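Local coordinates for protein EscN (Escherichia coli O127:H6, PDB 2OBL) that belongs to the type III secretion ATPase family, related to the ATP synthase alpha/beta subunits and built on a P-loop NTPase fold, at residues 89-92 with 93-97. The protein carries 1 engineered substitution. Sequence-based numbering, arbitrary orientation.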
ATOM      1  N   GLY A  89      -6.548  -6.303   1.625  1.00 10.98           N
ATOM      2  CA  GLY A  89      -7.703  -6.493   2.504  1.00 11.82           C
ATOM      3  C   GLY A  89      -7.329  -6.406   3.976  1.00 12.85           C
ATOM      4  O   GLY A  89      -8.017  -5.759   4.768  1.00 12.44           O
ATOM      5  N   MET A  90      -6.244  -7.073   4.353  1.00 13.43           N
ATOM      6  CA  MET A  90      -5.812  -7.074   5.753  1.00 16.29           C
ATOM      7  C   MET A  90      -5.530  -5.660   6.214  1.00 13.75           C
ATOM      8  O   MET A  90      -5.861  -5.267   7.338  1.00 11.81           O
ATOM      9  CB  MET A  90      -4.543  -7.901   5.907  1.00 17.68           C
ATOM     10  CG  MET A  90      -4.785  -9.382   5.838  1.00 21.05           C
ATOM     11  SD  MET A  90      -3.225 -10.266   5.985  1.00 23.38           S
ATOM     12  CE  MET A  90      -2.598  -9.619   7.528  1.00 22.66           C
ATOM     13  N   ILE A  91      -4.909  -4.891   5.330  1.00 12.92           N
ATOM     14  CA  ILE A  91      -4.560  -3.513   5.646  1.00 13.07           C
ATOM     15  C   ILE A  91      -5.812  -2.651   5.839  1.00 12.93           C
ATOM     16  O   ILE A  91      -5.911  -1.909   6.814  1.00 13.75           O
ATOM     17  CB  ILE A  91      -3.613  -2.884   4.576  1.00 12.42           C
ATOM     18  CG1 ILE A  91      -2.232  -3.563   4.617  1.00 13.74           C
ATOM     19  CG2 ILE A  91      -3.468  -1.395   4.861  1.00 13.36           C
ATOM     20  CD1 ILE A  91      -1.328  -3.235   3.407  1.00 13.51           C
ATOM     21  N   CYS A  92      -6.773  -2.752   4.917  1.00 13.39           N
ATOM     22  CA  CYS A  92      -8.003  -1.975   5.042  1.00 13.46           C
ATOM     23  C   CYS A  92      -8.728  -2.303   6.344  1.00 13.57           C
ATOM     24  O   CYS A  92      -9.266  -1.415   7.003  1.00 14.35           O
ATOM     25  CB  CYS A  92      -8.941  -2.212   3.852  1.00 13.22           C
ATOM     26  SG  CYS A  92      -8.389  -1.503   2.284  1.00 15.14           S
ATOM     27  N   ASN A  93      -8.716  -3.576   6.730  1.00 13.82           N
ATOM     28  CA  ASN A  93      -9.454  -4.007   7.914  1.00 14.69           C
ATOM     29  C   ASN A  93      -8.703  -3.745   9.213  1.00 16.48           C
ATOM     30  O   ASN A  93      -9.311  -3.638  10.281  1.00 16.96           O
ATOM     31  CB  ASN A  93      -9.797  -5.486   7.796  1.00 14.54           C
ATOM     32  CG  ASN A  93     -10.786  -5.764   6.683  1.00 14.27           C
ATOM     33  OD1 ASN A  93     -11.615  -4.920   6.357  1.00 15.72           O
ATOM     34  ND2 ASN A  93     -10.709  -6.953   6.101  1.00 13.30           N
ATOM     35  N   GLY A  94      -7.380  -3.647   9.119  1.00 16.41           N
ATOM     36  CA  GLY A  94      -6.536  -3.513  10.289  1.00 17.99           C
ATOM     37  C   GLY A  94      -5.978  -2.127  10.527  1.00 18.66           C
ATOM     38  O   GLY A  94      -5.569  -1.817  11.644  1.00 19.42           O
ATOM     39  N   ALA A  95      -5.962  -1.285   9.496  1.00 18.99           N
ATOM     40  CA  ALA A  95      -5.254  -0.000   9.583  1.00 19.20           C
ATOM     41  C   ALA A  95      -5.910   1.001  10.528  1.00 19.58           C
ATOM     42  O   ALA A  95      -7.144   1.044  10.669  1.00 18.75           O
ATOM     43  CB  ALA A  95      -5.063   0.622   8.199  1.00 19.52           C
ATOM     44  N   SER A  96      -5.079   1.816  11.172  1.00 19.68           N
ATOM     45  CA  SER A  96      -5.589   2.883  12.037  1.00 20.40           C
ATOM     46  C   SER A  96      -5.940   4.128  11.228  1.00 20.62           C
ATOM     47  O   SER A  96      -5.288   5.164  11.338  1.00 22.24           O
ATOM     48  CB  SER A  96      -4.587   3.215  13.140  1.00 20.79           C
ATOM     49  OG  SER A  96      -4.558   2.178  14.106  1.00 22.38           O
ATOM     50  N   ALA A  97      -6.978   4.015  10.410  1.00 20.36           N
ATOM     51  CA  ALA A  97      -7.423   5.115   9.572  1.00 18.57           C
ATOM     52  C   ALA A  97      -8.881   5.403   9.885  1.00 18.30           C
ATOM     53  O   ALA A  97      -9.655   4.482  10.133  1.00 17.94           O
ATOM     54  CB  ALA A  97      -7.271   4.755   8.101  1.00 18.82           C
TER
HETATM   55  O   HOH W   1      -9.194  -0.096   9.374  1.00 37.80           O
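N93 and G94 reach back to G89, M90 and I91 in the last turn of helix 84-94, the helix that begins within the probable Walker A P-loop of this nucleotide-binding domain; from A95 onward the chain leaves helical geometry and heads for strand 99-105. Backbone hydrogen bonds carry most of the contact. N93 N gives a regular helical bond to G89 O, 3.0 Å with an N-H...O angle of 153°. One residue on, G94 N is shared between two acceptors, M90 O at 2.8 Å and I91 O at 3.2 Å, both bonds weak because the N-H points squarely at neither. A95 N closes the turn on I91 O at 2.8 Å, so I91 O receives two N-H groups, one of them weakly.

Among the side chains, A95 CB points back at the preceding turn and comes tightly within 3.0 Å of I91 O, with a looser apolar contact to I91 CG2 at 4.2 Å on the buried flank, where I91 also packs on L163 and M165 of strand 161-167. C92 turns its side chain inward against the central sheet, touching M165, I100 and L102. N93 has CG beside its own backbone N (chi1 -67°), which lays the amide back along the helix near G89 O; its polar ends, however, bond elsewhere, OD1 to T123 OG1 and ND2 to L118 O, tying the helix end to helix 121-124 and the loop leading into it.

S96 N lies too far from C92 O to bond it; a water serves that carbonyl instead, donating to both C92 O and A95 O, 2.7 Å from each.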